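Local coordinates for putative uncharacterized protein (Emericella nidulans, PDB 3PGB) that is a copper- and topaquinone-containing amine oxidase that probably oxidises primary amines to aldehydes, at residues G335-V340 / K469-T474; F354-A357 / G363-L366; F367-K372 / G496-E501. One frame throughout, in Å; residues are numbered along the deposited sequence.

Interaction 1: G335-V340 / K469-T474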
ATOM      1  N   GLY A 335      10.950 -25.712  -6.551  1.00 16.75           N
ATOM      2  CA  GLY A 335       9.528 -25.877  -6.815  1.00 16.49           C
ATOM      3  C   GLY A 335       8.640 -25.358  -5.697  1.00 16.26           C
ATOM      4  O   GLY A 335       9.016 -24.437  -4.968  1.00 16.12           O
ATOM      5  N   ALA A 336       7.464 -25.971  -5.565  1.00 16.09           N
ATOM      6  CA  ALA A 336       6.407 -25.494  -4.668  1.00 15.89           C
ATOM      7  C   ALA A 336       6.625 -25.937  -3.227  1.00 15.65           C
ATOM      8  O   ALA A 336       6.585 -27.128  -2.931  1.00 15.77           O
ATOM      9  CB  ALA A 336       5.056 -25.994  -5.161  1.00 15.82           C
ATOM     10  N   ARG A 337       6.836 -24.981  -2.326  1.00 15.53           N
ATOM     11  CA  ARG A 337       7.032 -25.293  -0.899  1.00 15.33           C
ATOM     12  C   ARG A 337       5.724 -25.251  -0.102  1.00 14.95           C
ATOM     13  O   ARG A 337       5.668 -24.724   1.004  1.00 15.23           O
ATOM     14  CB  ARG A 337       8.054 -24.344  -0.281  1.00 15.32           C
ATOM     15  CG  ARG A 337       9.443 -24.431  -0.905  1.00 15.66           C
ATOM     16  CD  ARG A 337      10.448 -23.616  -0.098  1.00 15.86           C
ATOM     17  NE  ARG A 337       9.908 -22.294   0.205  1.00 15.63           N
ATOM     18  CZ  ARG A 337      10.270 -21.524   1.225  1.00 15.19           C
ATOM     19  NH1 ARG A 337      11.204 -21.901   2.087  1.00 14.53           N
ATOM     20  NH2 ARG A 337       9.674 -20.351   1.380  1.00 16.12           N
ATOM     21  N   TYR A 338       4.677 -25.832  -0.671  1.00 14.77           N
ATOM     22  CA  TYR A 338       3.380 -25.931  -0.013  1.00 14.29           C
ATOM     23  C   TYR A 338       2.744 -27.283  -0.331  1.00 14.15           C
ATOM     24  O   TYR A 338       3.316 -28.090  -1.073  1.00 13.74           O
ATOM     25  CB  TYR A 338       2.474 -24.768  -0.424  1.00 14.11           C
ATOM     26  CG  TYR A 338       2.338 -24.554  -1.910  1.00 13.30           C
ATOM     27  CD1 TYR A 338       3.250 -23.768  -2.605  1.00 13.06           C
ATOM     28  CD2 TYR A 338       1.279 -25.112  -2.620  1.00 13.08           C
ATOM     29  CE1 TYR A 338       3.114 -23.552  -3.972  1.00 13.48           C
ATOM     30  CE2 TYR A 338       1.139 -24.909  -3.987  1.00 13.33           C
ATOM     31  CZ  TYR A 338       2.061 -24.129  -4.653  1.00 13.52           C
ATOM     32  OH  TYR A 338       1.928 -23.923  -5.997  1.00 14.97           O
ATOM     33  N   SER A 339       1.576 -27.532   0.251  1.00 14.22           N
ATOM     34  CA  SER A 339       0.891 -28.811   0.101  1.00 14.26           C
ATOM     35  C   SER A 339      -0.555 -28.595  -0.302  1.00 14.43           C
ATOM     36  O   SER A 339      -1.188 -27.645   0.132  1.00 14.52           O
ATOM     37  CB  SER A 339       0.964 -29.578   1.415  1.00 14.25           C
ATOM     38  OG  SER A 339       2.292 -29.568   1.918  1.00 13.91           O
ATOM     39  N   VAL A 340      -1.072 -29.488  -1.134  1.00 14.96           N
ATOM     40  CA  VAL A 340      -2.412 -29.352  -1.687  1.00 15.10           C
ATOM     41  C   VAL A 340      -3.145 -30.692  -1.728  1.00 15.55           C
ATOM     42  O   VAL A 340      -2.551 -31.725  -2.058  1.00 15.70           O
ATOM     43  CB  VAL A 340      -2.359 -28.795  -3.119  1.00 15.14           C
ATOM     44  CG1 VAL A 340      -3.713 -28.942  -3.810  1.00 15.78           C
ATOM     45  CG2 VAL A 340      -1.916 -27.338  -3.115  1.00 15.12           C
ATOM     46  N   LYS A 469      14.467 -12.921   5.003  1.00 17.06           N
ATOM     47  CA  LYS A 469      13.774 -12.747   3.734  1.00 17.11           C
ATOM     48  C   LYS A 469      12.271 -12.667   3.955  1.00 16.75           C
ATOM     49  O   LYS A 469      11.758 -13.196   4.936  1.00 17.00           O
ATOM     50  CB  LYS A 469      14.084 -13.897   2.771  1.00 17.48           C
ATOM     51  CG  LYS A 469      15.547 -14.012   2.358  1.00 17.91           C
ATOM     52  CD  LYS A 469      15.716 -14.846   1.077  1.00 18.93           C
ATOM     53  CE  LYS A 469      16.069 -13.993  -0.143  1.00 19.74           C
ATOM     54  NZ  LYS A 469      15.126 -12.874  -0.399  1.00 19.40           N
ATOM     55  N   ASN A 470      11.579 -11.996   3.041  1.00 16.39           N
ATOM     56  CA  ASN A 470      10.120 -11.916   3.063  1.00 16.26           C
ATOM     57  C   ASN A 470       9.544 -12.807   1.965  1.00 15.98           C
ATOM     58  O   ASN A 470       9.247 -12.349   0.850  1.00 16.10           O
ATOM     59  CB  ASN A 470       9.661 -10.461   2.883  1.00 16.26           C
ATOM     60  CG  ASN A 470       8.157 -10.295   2.986  1.00 16.46           C
ATOM     61  OD1 ASN A 470       7.446 -11.181   3.446  1.00 18.14           O
ATOM     62  ND2 ASN A 470       7.666  -9.147   2.552  1.00 17.45           N
ATOM     63  N   VAL A 471       9.402 -14.090   2.285  1.00 15.60           N
ATOM     64  CA  VAL A 471       8.788 -15.043   1.372  1.00 15.48           C
ATOM     65  C   VAL A 471       7.339 -15.258   1.795  1.00 15.32           C
ATOM     66  O   VAL A 471       7.078 -15.647   2.938  1.00 15.45           O
ATOM     67  CB  VAL A 471       9.544 -16.383   1.361  1.00 15.47           C
ATOM     68  CG1 VAL A 471       8.919 -17.328   0.344  1.00 15.58           C
ATOM     69  CG2 VAL A 471      11.015 -16.155   1.047  1.00 14.99           C
ATOM     70  N   TYR A 472       6.408 -14.988   0.881  1.00 14.86           N
ATOM     71  CA  TYR A 472       4.981 -15.063   1.181  1.00 14.73           C
ATOM     72  C   TYR A 472       4.198 -15.877   0.146  1.00 14.65           C
ATOM     73  O   TYR A 472       4.659 -16.063  -0.981  1.00 14.34           O
ATOM     74  CB  TYR A 472       4.393 -13.652   1.312  1.00 14.68           C
ATOM     75  CG  TYR A 472       4.414 -12.818   0.050  1.00 14.26           C
ATOM     76  CD1 TYR A 472       3.311 -12.761  -0.792  1.00 13.87           C
ATOM     77  CD2 TYR A 472       5.528 -12.058  -0.285  1.00 14.15           C
ATOM     78  CE1 TYR A 472       3.329 -11.992  -1.952  1.00 13.06           C
ATOM     79  CE2 TYR A 472       5.552 -11.287  -1.431  1.00 13.77           C
ATOM     80  CZ  TYR A 472       4.452 -11.260  -2.261  1.00 13.11           C
ATOM     81  OH  TYR A 472       4.485 -10.488  -3.396  1.00 13.53           O
ATOM     82  N   PHE A 473       3.012 -16.341   0.547  1.00 14.40           N
ATOM     83  CA  PHE A 473       2.147 -17.175  -0.294  1.00 14.50           C
ATOM     84  C   PHE A 473       0.919 -16.403  -0.781  1.00 14.31           C
ATOM     85  O   PHE A 473       0.324 -15.644  -0.020  1.00 14.29           O
ATOM     86  CB  PHE A 473       1.716 -18.405   0.497  1.00 14.50           C
ATOM     87  CG  PHE A 473       0.952 -19.411  -0.302  1.00 15.27           C
ATOM     88  CD1 PHE A 473       1.617 -20.338  -1.086  1.00 15.99           C
ATOM     89  CD2 PHE A 473      -0.434 -19.452  -0.249  1.00 16.26           C
ATOM     90  CE1 PHE A 473       0.913 -21.280  -1.823  1.00 16.58           C
ATOM     91  CE2 PHE A 473      -1.146 -20.387  -0.982  1.00 16.60           C
ATOM     92  CZ  PHE A 473      -0.472 -21.305  -1.771  1.00 16.89           C
ATOM     93  N   THR A 474       0.549 -16.610  -2.045  1.00 14.26           N
ATOM     94  CA  THR A 474      -0.576 -15.904  -2.679  1.00 14.27           C
ATOM     95  C   THR A 474      -1.553 -16.865  -3.342  1.00 14.31           C
ATOM     96  O   THR A 474      -1.144 -17.798  -4.028  1.00 14.32           O
ATOM     97  CB  THR A 474      -0.089 -14.914  -3.781  1.00 14.39           C
ATOM     98  OG1 THR A 474       0.684 -13.855  -3.194  1.00 14.34           O
ATOM     99  CG2 THR A 474      -1.269 -14.320  -4.542  1.00 13.74           C
TER

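Interaction 2: F354-A357 / G363-L366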
ATOM      1  N   PHE A 354      -5.999 -23.652   4.763  1.00 10.94           N
ATOM      2  CA  PHE A 354      -7.351 -23.194   4.464  1.00 10.91           C
ATOM      3  C   PHE A 354      -8.000 -24.041   3.380  1.00 11.09           C
ATOM      4  O   PHE A 354      -7.311 -24.759   2.652  1.00 11.12           O
ATOM      5  CB  PHE A 354      -7.339 -21.724   4.034  1.00 10.94           C
ATOM      6  CG  PHE A 354      -6.493 -21.446   2.821  1.00 10.75           C
ATOM      7  CD1 PHE A 354      -5.177 -21.061   2.956  1.00 10.63           C
ATOM      8  CD2 PHE A 354      -7.024 -21.571   1.544  1.00 11.19           C
ATOM      9  CE1 PHE A 354      -4.396 -20.803   1.843  1.00 11.62           C
ATOM     10  CE2 PHE A 354      -6.248 -21.318   0.420  1.00 11.82           C
ATOM     11  CZ  PHE A 354      -4.932 -20.927   0.571  1.00 11.84           C
ATOM     12  N   TYR A 355      -9.325 -23.943   3.282  1.00 11.17           N
ATOM     13  CA  TYR A 355     -10.085 -24.583   2.206  1.00 11.21           C
ATOM     14  C   TYR A 355     -10.502 -23.543   1.179  1.00 11.42           C
ATOM     15  O   TYR A 355     -10.815 -22.408   1.526  1.00 11.54           O
ATOM     16  CB  TYR A 355     -11.342 -25.263   2.751  1.00 11.21           C
ATOM     17  CG  TYR A 355     -11.095 -26.488   3.606  1.00 10.68           C
ATOM     18  CD1 TYR A 355     -10.671 -26.365   4.919  1.00 11.08           C
ATOM     19  CD2 TYR A 355     -11.310 -27.762   3.108  1.00 10.47           C
ATOM     20  CE1 TYR A 355     -10.458 -27.479   5.719  1.00 11.56           C
ATOM     21  CE2 TYR A 355     -11.098 -28.891   3.894  1.00 11.12           C
ATOM     22  CZ  TYR A 355     -10.673 -28.746   5.202  1.00 12.14           C
ATOM     23  OH  TYR A 355     -10.457 -29.865   5.985  1.00 12.49           O
ATOM     24  N   ILE A 356     -10.518 -23.948  -0.082  1.00 11.77           N
ATOM     25  CA  ILE A 356     -10.968 -23.111  -1.186  1.00 11.99           C
ATOM     26  C   ILE A 356     -12.428 -23.437  -1.498  1.00 12.32           C
ATOM     27  O   ILE A 356     -12.821 -24.602  -1.549  1.00 12.21           O
ATOM     28  CB  ILE A 356     -10.096 -23.358  -2.440  1.00 12.17           C
ATOM     29  CG1 ILE A 356      -8.665 -22.870  -2.189  1.00 12.38           C
ATOM     30  CG2 ILE A 356     -10.674 -22.681  -3.678  1.00 11.67           C
ATOM     31  CD1 ILE A 356      -7.690 -23.285  -3.283  1.00 12.69           C
ATOM     32  N   ALA A 357     -13.231 -22.394  -1.680  1.00 12.83           N
ATOM     33  CA  ALA A 357     -14.613 -22.532  -2.133  1.00 12.87           C
ATOM     34  C   ALA A 357     -14.834 -21.608  -3.316  1.00 13.11           C
ATOM     35  O   ALA A 357     -14.079 -20.658  -3.512  1.00 13.02           O
ATOM     36  CB  ALA A 357     -15.571 -22.203  -1.015  1.00 12.83           C
ATOM     37  N   GLY A 363     -17.515 -15.828  -6.821  1.00 18.38           N
ATOM     38  CA  GLY A 363     -16.279 -16.482  -7.220  1.00 18.49           C
ATOM     39  C   GLY A 363     -15.568 -17.105  -6.037  1.00 18.60           C
ATOM     40  O   GLY A 363     -16.107 -17.993  -5.390  1.00 18.56           O
ATOM     41  N   LEU A 364     -14.365 -16.616  -5.745  1.00 18.84           N
ATOM     42  CA  LEU A 364     -13.473 -17.253  -4.770  1.00 19.02           C
ATOM     43  C   LEU A 364     -13.885 -16.958  -3.337  1.00 18.95           C
ATOM     44  O   LEU A 364     -14.372 -15.873  -3.037  1.00 19.19           O
ATOM     45  CB  LEU A 364     -12.030 -16.778  -4.991  1.00 19.04           C
ATOM     46  CG  LEU A 364     -10.901 -17.365  -4.143  1.00 19.06           C
ATOM     47  CD1 LEU A 364     -10.862 -18.878  -4.225  1.00 18.90           C
ATOM     48  CD2 LEU A 364      -9.580 -16.768  -4.607  1.00 19.24           C
ATOM     49  N   SER A 365     -13.669 -17.929  -2.460  1.00 18.80           N
ATOM     50  CA  SER A 365     -13.917 -17.763  -1.034  1.00 18.55           C
ATOM     51  C   SER A 365     -12.997 -18.703  -0.266  1.00 18.12           C
ATOM     52  O   SER A 365     -12.616 -19.754  -0.787  1.00 18.27           O
ATOM     53  CB  SER A 365     -15.375 -18.080  -0.739  1.00 18.69           C
ATOM     54  OG  SER A 365     -15.752 -17.601   0.529  1.00 20.12           O
ATOM     55  N   LEU A 366     -12.624 -18.316   0.953  1.00 17.62           N
ATOM     56  CA  LEU A 366     -11.769 -19.142   1.816  1.00 17.22           C
ATOM     57  C   LEU A 366     -12.515 -19.524   3.090  1.00 16.86           C
ATOM     58  O   LEU A 366     -13.234 -18.702   3.662  1.00 16.85           O
ATOM     59  CB  LEU A 366     -10.482 -18.399   2.192  1.00 17.30           C
ATOM     60  CG  LEU A 366      -9.418 -18.237   1.105  1.00 17.55           C
ATOM     61  CD1 LEU A 366      -9.927 -17.376  -0.034  1.00 18.19           C
ATOM     62  CD2 LEU A 366      -8.145 -17.639   1.692  1.00 17.33           C
TER

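Interaction 3: F367-K372 / G496-E501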
ATOM      1  N   PHE A 367     -12.330 -20.764   3.535  1.00 16.43           N
ATOM      2  CA  PHE A 367     -12.958 -21.261   4.756  1.00 16.23           C
ATOM      3  C   PHE A 367     -11.942 -21.921   5.682  1.00 16.11           C
ATOM      4  O   PHE A 367     -10.935 -22.457   5.240  1.00 16.19           O
ATOM      5  CB  PHE A 367     -14.054 -22.271   4.419  1.00 16.22           C
ATOM      6  CG  PHE A 367     -15.303 -21.651   3.871  1.00 16.25           C
ATOM      7  CD1 PHE A 367     -15.464 -21.468   2.504  1.00 16.83           C
ATOM      8  CD2 PHE A 367     -16.322 -21.251   4.721  1.00 15.69           C
ATOM      9  CE1 PHE A 367     -16.626 -20.893   2.000  1.00 17.06           C
ATOM     10  CE2 PHE A 367     -17.483 -20.675   4.223  1.00 15.81           C
ATOM     11  CZ  PHE A 367     -17.639 -20.497   2.869  1.00 16.29           C
ATOM     12  N   ASP A 368     -12.235 -21.887   6.973  1.00 16.21           N
ATOM     13  CA  ASP A 368     -11.423 -22.539   7.990  1.00 16.15           C
ATOM     14  C   ASP A 368      -9.944 -22.183   7.844  1.00 16.06           C
ATOM     15  O   ASP A 368      -9.087 -23.065   7.835  1.00 16.44           O
ATOM     16  CB  ASP A 368     -11.642 -24.059   7.934  1.00 16.26           C
ATOM     17  CG  ASP A 368     -11.146 -24.790   9.190  1.00 16.32           C
ATOM     18  OD1 ASP A 368     -10.926 -26.017   9.094  1.00 17.13           O
ATOM     19  OD2 ASP A 368     -10.985 -24.162  10.259  1.00 15.07           O
ATOM     20  N   ILE A 369      -9.655 -20.889   7.723  1.00 15.71           N
ATOM     21  CA  ILE A 369      -8.280 -20.410   7.676  1.00 15.78           C
ATOM     22  C   ILE A 369      -7.676 -20.587   9.067  1.00 15.97           C
ATOM     23  O   ILE A 369      -8.141 -19.964  10.015  1.00 15.96           O
ATOM     24  CB  ILE A 369      -8.194 -18.908   7.242  1.00 15.72           C
ATOM     25  CG1 ILE A 369      -8.741 -18.722   5.821  1.00 15.34           C
ATOM     26  CG2 ILE A 369      -6.763 -18.405   7.315  1.00 14.88           C
ATOM     27  CD1 ILE A 369      -8.699 -17.301   5.317  1.00 14.79           C
ATOM     28  N   LYS A 370      -6.662 -21.443   9.189  1.00 16.31           N
ATOM     29  CA  LYS A 370      -6.006 -21.694  10.482  1.00 16.95           C
ATOM     30  C   LYS A 370      -4.562 -21.196  10.481  1.00 17.00           C
ATOM     31  O   LYS A 370      -3.935 -21.114   9.433  1.00 17.16           O
ATOM     32  CB  LYS A 370      -6.035 -23.190  10.842  1.00 17.15           C
ATOM     33  CG  LYS A 370      -7.440 -23.824  10.837  1.00 18.12           C
ATOM     34  CD  LYS A 370      -7.436 -25.325  11.141  1.00 18.75           C
ATOM     35  CE  LYS A 370      -7.085 -25.602  12.598  1.00 20.13           C
ATOM     36  NZ  LYS A 370      -7.043 -27.059  12.943  1.00 20.60           N
ATOM     37  N   TYR A 371      -4.054 -20.856  11.666  1.00 17.16           N
ATOM     38  CA  TYR A 371      -2.660 -20.450  11.849  1.00 17.16           C
ATOM     39  C   TYR A 371      -2.083 -21.167  13.069  1.00 17.40           C
ATOM     40  O   TYR A 371      -2.670 -21.114  14.151  1.00 17.35           O
ATOM     41  CB  TYR A 371      -2.564 -18.939  12.045  1.00 17.25           C
ATOM     42  CG  TYR A 371      -1.139 -18.421  12.093  1.00 16.95           C
ATOM     43  CD1 TYR A 371      -0.575 -17.966  13.283  1.00 16.77           C
ATOM     44  CD2 TYR A 371      -0.349 -18.413  10.953  1.00 16.56           C
ATOM     45  CE1 TYR A 371       0.736 -17.499  13.325  1.00 16.19           C
ATOM     46  CE2 TYR A 371       0.957 -17.946  10.988  1.00 16.14           C
ATOM     47  CZ  TYR A 371       1.490 -17.491  12.174  1.00 15.61           C
ATOM     48  OH  TYR A 371       2.781 -17.038  12.194  1.00 15.35           O
ATOM     49  N   LYS A 372      -0.936 -21.822  12.889  1.00 17.50           N
ATOM     50  CA  LYS A 372      -0.320 -22.657  13.929  1.00 17.88           C
ATOM     51  C   LYS A 372      -1.338 -23.612  14.560  1.00 18.06           C
ATOM     52  O   LYS A 372      -1.435 -23.735  15.789  1.00 18.06           O
ATOM     53  CB  LYS A 372       0.370 -21.795  14.992  1.00 17.97           C
ATOM     54  CG  LYS A 372       1.496 -20.933  14.437  1.00 18.70           C
ATOM     55  CD  LYS A 372       2.197 -20.129  15.530  1.00 19.51           C
ATOM     56  CE  LYS A 372       3.560 -19.624  15.053  1.00 20.33           C
ATOM     57  NZ  LYS A 372       4.608 -20.706  15.001  1.00 20.18           N
ATOM     58  N   GLY A 496       2.660 -13.870  10.083  1.00 14.33           N
ATOM     59  CA  GLY A 496       1.284 -14.196  10.423  1.00 14.37           C
ATOM     60  C   GLY A 496       0.262 -13.281   9.783  1.00 14.51           C
ATOM     61  O   GLY A 496      -0.929 -13.413  10.038  1.00 14.84           O
ATOM     62  N   THR A 497       0.718 -12.368   8.934  1.00 14.72           N
ATOM     63  CA  THR A 497      -0.162 -11.375   8.335  1.00 14.87           C
ATOM     64  C   THR A 497      -0.914 -11.953   7.133  1.00 14.99           C
ATOM     65  O   THR A 497      -0.311 -12.518   6.220  1.00 15.16           O
ATOM     66  CB  THR A 497       0.631 -10.126   7.912  1.00 14.92           C
ATOM     67  OG1 THR A 497       1.220  -9.516   9.075  1.00 15.30           O
ATOM     68  CG2 THR A 497      -0.271  -9.122   7.214  1.00 14.73           C
ATOM     69  N   ILE A 498      -2.235 -11.816   7.157  1.00 15.10           N
ATOM     70  CA  ILE A 498      -3.102 -12.214   6.054  1.00 14.99           C
ATOM     71  C   ILE A 498      -3.480 -10.950   5.324  1.00 15.16           C
ATOM     72  O   ILE A 498      -3.860  -9.973   5.963  1.00 15.38           O
ATOM     73  CB  ILE A 498      -4.405 -12.863   6.567  1.00 15.01           C
ATOM     74  CG1 ILE A 498      -4.100 -14.130   7.382  1.00 14.90           C
ATOM     75  CG2 ILE A 498      -5.354 -13.162   5.397  1.00 14.87           C
ATOM     76  CD1 ILE A 498      -5.112 -14.423   8.468  1.00 14.40           C
ATOM     77  N   GLY A 499      -3.387 -10.956   3.999  1.00 15.37           N
ATOM     78  CA  GLY A 499      -3.725  -9.777   3.200  1.00 15.45           C
ATOM     79  C   GLY A 499      -4.838 -10.070   2.216  1.00 15.71           C
ATOM     80  O   GLY A 499      -4.863 -11.139   1.602  1.00 16.00           O
ATOM     81  N   VAL A 500      -5.767  -9.129   2.076  1.00 15.71           N
ATOM     82  CA  VAL A 500      -6.793  -9.202   1.040  1.00 15.51           C
ATOM     83  C   VAL A 500      -6.671  -7.966   0.155  1.00 15.61           C
ATOM     84  O   VAL A 500      -6.776  -6.845   0.641  1.00 15.71           O
ATOM     85  CB  VAL A 500      -8.209  -9.284   1.643  1.00 15.62           C
ATOM     86  CG1 VAL A 500      -9.246  -9.523   0.545  1.00 14.83           C
ATOM     87  CG2 VAL A 500      -8.277 -10.387   2.703  1.00 15.10           C
ATOM     88  N   GLU A 501      -6.432  -8.178  -1.138  1.00 15.67           N
ATOM     89  CA  GLU A 501      -6.227  -7.087  -2.092  1.00 15.82           C
ATOM     90  C   GLU A 501      -7.124  -7.198  -3.314  1.00 15.25           C
ATOM     91  O   GLU A 501      -7.505  -8.294  -3.732  1.00 14.85           O
ATOM     92  CB  GLU A 501      -4.790  -7.091  -2.605  1.00 16.17           C
ATOM     93  CG  GLU A 501      -3.747  -6.626  -1.618  1.00 18.34           C
ATOM     94  CD  GLU A 501      -2.343  -6.731  -2.191  1.00 21.26           C
ATOM     95  OE1 GLU A 501      -2.148  -6.399  -3.388  1.00 23.25           O
ATOM     96  OE2 GLU A 501      -1.434  -7.155  -1.445  1.00 23.87           O
TER

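Interaction 1: G335-V340 / K469-T474
Y338 and F473 make a T-shaped aromatic pair, the edge of F473 turned toward the face of Y338, with ring centroids 5.0 Å apart and planes at 67°. On Y338, CB lies at the margin, 4.1 Å from F473 CE1. CG comes next under the same carbon, and Y338 CD1 makes the closest approach, 3.5 Å from F473 CE1. Further along, CE1 still meets that carbon, whereas OH passes beyond F473 and is hydrogen-bonded to S426. The single atom F473 CE1 therefore stands over one face of Y338, offset toward its rim. With CG anti to its backbone N (chi1 -174°), the F473 ring projects from strand 464-479 toward Y338. A tyrosine suits the place, giving an aromatic face to the core and a hydroxyl to a polar partner. Beside the pair, R337 reaches in with its tip: NH2 lies 3.3 Å from V471 CG1, the methyl being near the guanidinium plane. The charge is met elsewhere, by E449 and by D323 of the second subunit. The contact joins strand 464-479 to the segment leading into strand 339-341, at the dimer interface, in the beta-sandwich enzyme domain of the copper amine oxidase family.

Interaction 2: F354-A357 / G363-L366
A357 and S365 form an antiparallel hydrogen-bonded pair, joined by two backbone bonds. A357 N donates to S365 O at 2.9 Å, nearly straight at 163°. The return bond, from S365 N to A357 O, is 3.0 Å long but bent to 139°. The small side chains of this pair share one face of the hairpin, with A357 CB 4.1 Å from S365 CB. One residue along, I356 and L366 form a non-hydrogen-bonded pair, where L366 CA lies 3.4 Å from Y355 O in a CA-H...O contact. The face bearing F354, I356, L364 and L366 is apolar. L366 CD2 lies over one face of the F354 ring, offset toward the rim, 4.1 Å from F354 CD2, while I356 CG2 meets L364 CD1 at 3.8 Å. Branched aliphatic residues suit this side because their methyls fill the interior. L364 CG is anti to its own N (chi1 -177°), which helps bring CD1 back over the partner strand. Further out, L475 packs against F354, I356 and L364, and Y490 against L364 and L366. The hairpin of strands 352-359 and 363-371 is flanked in its sheet by strands 346-349 and 374-389, with strands 464-479 and 486-492 packed against its apolar side.

Interaction 3: F367-K372 / G496-E501
I369 and Y371 reach across the interior of the beta-sandwich enzyme domain to I498 and G496, side chains of strand 363-371 meeting strand 498-504 and the loop just before it. The backbones stand well apart at I369 and I498, whose CA atoms are 9.8 Å from each other, so the I369–I498 contact is made by side chains alone, while Y371 reaches the backbone of G496. The aliphatic part of the contact is a light one: I369 CG2 and I498 CD1 lie 4.5 Å apart. Isoleucine suits both places, since its beta-branched shape agrees with an extended backbone and its methyls fill a buried interface. F354 and V376 also pack around this pair, on I369 and I498 respectively, and F719 covers I498 from strand 714-722. The aromatic part involves a ring and a bare backbone. At chi1 -174° the Y371 ring swings opposite its own amide nitrogen and extends toward the loop before strand 498-504, while F352, L725 and P729 pack about it. Glycine suits position 496, where phi is positive (94°) and the bare CA sits close to the tyrosine hydroxyl. With no CB on it, G496 CA comes within 3.7 Å of Y371 OH and 3.8 Å of Y371 CE2.

The three contacts lie within the enzyme domain and share its packed interior. Interactions 2 and 3 both use strand 363-371, in series on either side of the corner at D368. They touch directly: Y355 N lies 2.9 Å from F367 O, a probable hydrogen bond, and F354 CB is 3.8 Å from I369 CG1. F354 also reaches interaction 1, its CZ being 4.1 Å from F473 CE2. Interactions 1 and 3 do not touch, their nearest atoms being about 7 Å apart. Interaction 1 is remote from the annotated sites. G363 is about 10 Å from the side chain of D403, the predicted proton acceptor, and the side chain of I498 about 6 Å from that of calcium-binding F542.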